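Local coordinates for assembly chaperone of ribosomal protein L4 (Acl4) (Chaetomium thermophilum, PDB 5TQB), which probably binds newly made ribosomal protein L4 and protects it until ribosome assembly, as a helical tetratricopeptide-repeat chaperone, at residues A67-K70 with V71-G75; E290-K293 with D294-S298. All blocks are in the same frame, centred on the assembly; numbering follows the deposited sequence.

Contact 1: residues A67-K70 with V71-G75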
loop_
_atom_site.group_PDB
_atom_site.type_symbol
_atom_site.label_atom_id
_atom_site.label_comp_id
_atom_site.label_asym_id
_atom_site.label_seq_id
_atom_site.Cartn_x
_atom_site.Cartn_y
_atom_site.Cartn_z
ATOM N N ALA B 67 -9.001 13.423 23.966
ATOM C CA ALA B 67 -10.271 13.441 24.683
ATOM C C ALA B 67 -10.786 12.019 24.877
ATOM O O ALA B 67 -11.406 11.706 25.892
ATOM C CB ALA B 67 -11.287 14.276 23.931
ATOM N N ALA B 68 -10.519 11.156 23.904
ATOM C CA ALA B 68 -10.922 9.761 23.999
ATOM C C ALA B 68 -10.204 9.074 25.156
ATOM O O ALA B 68 -10.789 8.245 25.860
ATOM C CB ALA B 68 -10.644 9.041 22.689
ATOM N N VAL B 69 -8.939 9.430 25.362
ATOM C CA VAL B 69 -8.160 8.860 26.455
ATOM C C VAL B 69 -8.724 9.291 27.804
ATOM O O VAL B 69 -8.854 8.480 28.718
ATOM C CB VAL B 69 -6.677 9.270 26.355
ATOM C CG1 VAL B 69 -5.908 8.880 27.616
ATOM C CG2 VAL B 69 -6.044 8.624 25.139
ATOM N N LYS B 70 -9.055 10.572 27.926
ATOM C CA LYS B 70 -9.583 11.097 29.177
ATOM C C LYS B 70 -10.889 10.405 29.559
ATOM O O LYS B 70 -11.237 10.340 30.734
ATOM C CB LYS B 70 -9.782 12.611 29.080
ATOM C CG LYS B 70 -8.475 13.392 29.072
ATOM C CD LYS B 70 -8.675 14.839 28.643
ATOM C CE LYS B 70 -7.343 15.532 28.399
ATOM N NZ LYS B 70 -7.494 16.767 27.580
ATOM N N VAL B 71 -11.596 9.874 28.564
ATOM C CA VAL B 71 -12.833 9.128 28.795
ATOM C C VAL B 71 -12.560 7.673 29.186
ATOM O O VAL B 71 -13.368 7.052 29.868
ATOM C CB VAL B 71 -13.727 9.153 27.533
ATOM C CG1 VAL B 71 -14.895 8.184 27.656
ATOM C CG2 VAL B 71 -14.240 10.559 27.274
ATOM N N ASP B 72 -11.421 7.135 28.748
ATOM C CA ASP B 72 -11.078 5.726 28.970
ATOM C C ASP B 72 -9.578 5.590 29.256
ATOM O O ASP B 72 -8.822 5.025 28.458
ATOM C CB ASP B 72 -11.478 4.901 27.735
ATOM C CG ASP B 72 -11.300 3.401 27.935
ATOM O OD1 ASP B 72 -11.413 2.923 29.084
ATOM O OD2 ASP B 72 -11.056 2.697 26.929
ATOM N N GLU B 73 -9.159 6.105 30.406
ATOM C CA GLU B 73 -7.738 6.302 30.699
ATOM C C GLU B 73 -6.900 5.019 30.681
ATOM O O GLU B 73 -5.743 5.041 30.262
ATOM C CB GLU B 73 -7.570 7.009 32.045
ATOM C CG GLU B 73 -6.348 7.914 32.103
ATOM C CD GLU B 73 -6.632 9.324 31.605
ATOM O OE1 GLU B 73 -5.667 10.040 31.260
ATOM O OE2 GLU B 73 -7.818 9.714 31.569
ATOM N N ASP B 74 -7.477 3.910 31.135
ATOM C CA ASP B 74 -6.747 2.645 31.220
ATOM C C ASP B 74 -7.076 1.693 30.071
ATOM O O ASP B 74 -6.508 0.604 29.987
ATOM C CB ASP B 74 -7.026 1.960 32.561
ATOM C CG ASP B 74 -8.483 1.569 32.732
ATOM O OD1 ASP B 74 -9.351 2.178 32.067
ATOM O OD2 ASP B 74 -8.759 0.654 33.540
ATOM N N GLY B 75 -7.996 2.103 29.200
ATOM C CA GLY B 75 -8.357 1.314 28.033
ATOM C C GLY B 75 -9.131 0.045 28.344
ATOM O O GLY B 75 -9.258 -0.837 27.495
#
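Val-71 N donates back to Ala-67 O (3.2 Å), the last clear i to i+4 bond of helix 58-71, whose C-terminal end lies in a predicted tetratricopeptide repeat. One residue on the pattern shortens: Asp-72 N reaches Val-69 O at 2.9 Å, from 66° above the carbonyl plane, and its bond to Ala-68 O is weak. Asp-72 is the first residue to leave the helical conformation and also opens a type I beta turn, closed by Gly-75 N on Asp-72 O (3.1 Å). The tight, buried side lies here. Val-71 rests CG2 on Ala-67 O at 3.4 Å, while buried Val-69 faces Phe-88 and Leu-91 of helix 86-94. Buried Asp-72 has weak polar links: a hydrogen bond from Leu-77 N to OD1 and a long ion pair of OD2 with Lys-87 NZ.

Lys-70 and Glu-73 form the exposed side. The lysine tail, the looser part, runs out extended, but Glu-73, bent at chi2 (88°), folds back across Val-69 at about a right angle. Its OE2 comes within 3.3 Å of Val-69 O, an acceptor facing an acceptor. A carboxylate beside the carbonyl end of a helix would probably hold its proton more readily, unless Arg-108, which Glu-73 also touches, offsets the charge.

Contact 2: residues E290-K293 with D294-S298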
loop_
_atom_site.group_PDB
_atom_site.type_symbol
_atom_site.label_atom_id
_atom_site.label_comp_id
_atom_site.label_asym_id
_atom_site.label_seq_id
_atom_site.Cartn_x
_atom_site.Cartn_y
_atom_site.Cartn_z
ATOM N N GLU B 290 28.166 -4.596 -21.141
ATOM C CA GLU B 290 27.400 -3.381 -21.407
ATOM C C GLU B 290 26.082 -3.348 -20.636
ATOM O O GLU B 290 25.315 -2.390 -20.750
ATOM C CB GLU B 290 27.109 -3.271 -22.905
ATOM C CG GLU B 290 28.326 -3.454 -23.804
ATOM C CD GLU B 290 29.319 -2.311 -23.702
ATOM O OE1 GLU B 290 29.003 -1.295 -23.046
ATOM O OE2 GLU B 290 30.419 -2.429 -24.284
ATOM N N ALA B 291 25.820 -4.393 -19.855
ATOM C CA ALA B 291 24.552 -4.522 -19.142
ATOM C C ALA B 291 24.312 -3.357 -18.192
ATOM O O ALA B 291 23.174 -2.931 -17.993
ATOM C CB ALA B 291 24.515 -5.831 -18.377
ATOM N N TRP B 292 25.390 -2.844 -17.611
ATOM C CA TRP B 292 25.295 -1.779 -16.621
ATOM C C TRP B 292 24.765 -0.486 -17.231
ATOM O O TRP B 292 24.108 0.303 -16.549
ATOM C CB TRP B 292 26.661 -1.526 -15.976
ATOM C CG TRP B 292 27.682 -0.964 -16.922
ATOM C CD1 TRP B 292 28.527 -1.666 -17.725
ATOM C CD2 TRP B 292 27.963 0.423 -17.157
ATOM N NE1 TRP B 292 29.321 -0.806 -18.445
ATOM C CE2 TRP B 292 28.992 0.482 -18.114
ATOM C CE3 TRP B 292 27.443 1.617 -16.649
ATOM C CZ2 TRP B 292 29.512 1.689 -18.576
ATOM C CZ3 TRP B 292 27.961 2.815 -17.110
ATOM C CH2 TRP B 292 28.984 2.841 -18.062
ATOM N N LYS B 293 25.049 -0.268 -18.512
ATOM C CA LYS B 293 24.578 0.932 -19.196
ATOM C C LYS B 293 23.052 0.954 -19.273
ATOM O O LYS B 293 22.425 1.988 -19.042
ATOM C CB LYS B 293 25.194 1.032 -20.591
ATOM C CG LYS B 293 26.694 1.281 -20.560
ATOM C CD LYS B 293 27.280 1.509 -21.944
ATOM C CE LYS B 293 28.775 1.790 -21.857
ATOM N NZ LYS B 293 29.441 1.858 -23.192
ATOM N N ASP B 294 22.456 -0.193 -19.579
ATOM C CA ASP B 294 21.003 -0.297 -19.628
ATOM C C ASP B 294 20.403 -0.131 -18.235
ATOM O O ASP B 294 19.313 0.424 -18.081
ATOM C CB ASP B 294 20.581 -1.636 -20.237
ATOM C CG ASP B 294 20.814 -1.691 -21.736
ATOM O OD1 ASP B 294 21.227 -2.758 -22.240
ATOM O OD2 ASP B 294 20.584 -0.662 -22.409
ATOM N N THR B 295 21.126 -0.599 -17.221
ATOM C CA THR B 295 20.675 -0.467 -15.841
ATOM C C THR B 295 20.698 0.998 -15.408
ATOM O O THR B 295 19.820 1.447 -14.671
ATOM C CB THR B 295 21.541 -1.304 -14.890
ATOM O OG1 THR B 295 21.590 -2.657 -15.357
ATOM C CG2 THR B 295 20.980 -1.278 -13.476
ATOM N N TRP B 296 21.697 1.742 -15.876
ATOM C CA TRP B 296 21.793 3.164 -15.560
ATOM C C TRP B 296 20.819 3.981 -16.406
ATOM O O TRP B 296 20.391 5.058 -15.997
ATOM C CB TRP B 296 23.228 3.678 -15.752
ATOM C CG TRP B 296 24.023 3.780 -14.471
ATOM C CD1 TRP B 296 23.757 3.157 -13.284
ATOM C CD2 TRP B 296 25.209 4.560 -14.253
ATOM N NE1 TRP B 296 24.704 3.495 -12.346
ATOM C CE2 TRP B 296 25.604 4.355 -12.915
ATOM C CE3 TRP B 296 25.976 5.407 -15.059
ATOM C CZ2 TRP B 296 26.729 4.969 -12.366
ATOM C CZ3 TRP B 296 27.089 6.014 -14.512
ATOM C CH2 TRP B 296 27.456 5.791 -13.180
ATOM N N ARG B 297 20.466 3.474 -17.583
ATOM C CA ARG B 297 19.477 4.152 -18.412
ATOM C C ARG B 297 18.131 4.184 -17.700
ATOM O O ARG B 297 17.496 5.235 -17.616
ATOM C CB ARG B 297 19.352 3.480 -19.778
ATOM C CG ARG B 297 20.430 3.918 -20.756
ATOM C CD ARG B 297 20.300 3.232 -22.097
ATOM N NE ARG B 297 21.331 3.696 -23.023
ATOM C CZ ARG B 297 22.471 3.060 -23.271
ATOM N NH1 ARG B 297 22.751 1.903 -22.677
ATOM N NH2 ARG B 297 23.336 3.584 -24.127
ATOM N N SER B 298 17.709 3.040 -17.167
ATOM C CA SER B 298 16.458 2.974 -16.416
ATOM C C SER B 298 16.546 3.781 -15.125
ATOM O O SER B 298 15.553 4.345 -14.675
ATOM C CB SER B 298 16.063 1.524 -16.115
ATOM O OG SER B 298 17.185 0.752 -15.735
#
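Ala-291 O is approached by two groups of one residue: Thr-295 N donates to it at 3.2 Å, in the carbonyl plane, and Thr-295 OG1 stands 3.1 Å away. The hydroxyl thus lies near two acceptors, Ala-291 O and Glu-279 OE1. This is the first turn of helix 291-313, and the i to i+4 series continues with Trp-296 N on Trp-292 O and Arg-297 N on Lys-293 O, both 2.9 Å.

The apolar side is a T-shaped pair of indoles. With chi1 at 67°, Trp-292 CG sits between the backbone N and carbonyl carbon, and the ring edge is presented to the face of Trp-296. The six-membered rings are 5.7 Å apart between centroids, their planes at 79°, and CZ3 of Trp-292 lies 3.9 Å from CE3 of Trp-296. Lys-293 CG covers one face of Trp-292, and the extended lysine ends in a salt bridge from NZ to Glu-290 OE1 whose hydrogen bond is weak.

On another side, Arg-297 stretches back along the helix until NH1 is 3.3 Å from Lys-293 CB. The same NH1 forms a salt bridge with Asp-294 OD2 (3.4 Å), its hydrogen bond weak at 127°. Cut back to an alanine, Arg-297 would probably leave the Asp-294 carboxylate without this counter-charge and Lys-293 CB without the guanidinium beside it.

Both tryptophans lean on helix 262-281: each touches Arg-280, and Trp-296 stacks on Tyr-273 while its NE1 bonds to Tyr-273 O. Lys-293 and Trp-296 also meet Leu-335 and Glu-334, so the helix start packs on its predecessor and reaches the chain's last residues.

In the fold
Contact 1 closes well before contact 2 opens, and the two share no helix. Residues 67-75 end helix 58-71, in a predicted tetratricopeptide repeat, whereas residues 290-298 begin helix 291-313, near the C-terminus. Their centres are 56 Å apart, and their nearest atoms about 45 Å, so neither touches the other. They lie on opposite sides of the chain's centre, 24 and 32 Å from it. Each is a local helix terminus, one at a C-terminal end and one at an N-terminal end, set against a different group of neighbouring helices. In this all-helical chain, that separation is consistent with an elongated, solenoid-like body in which the two contacts belong to separate groups of helices.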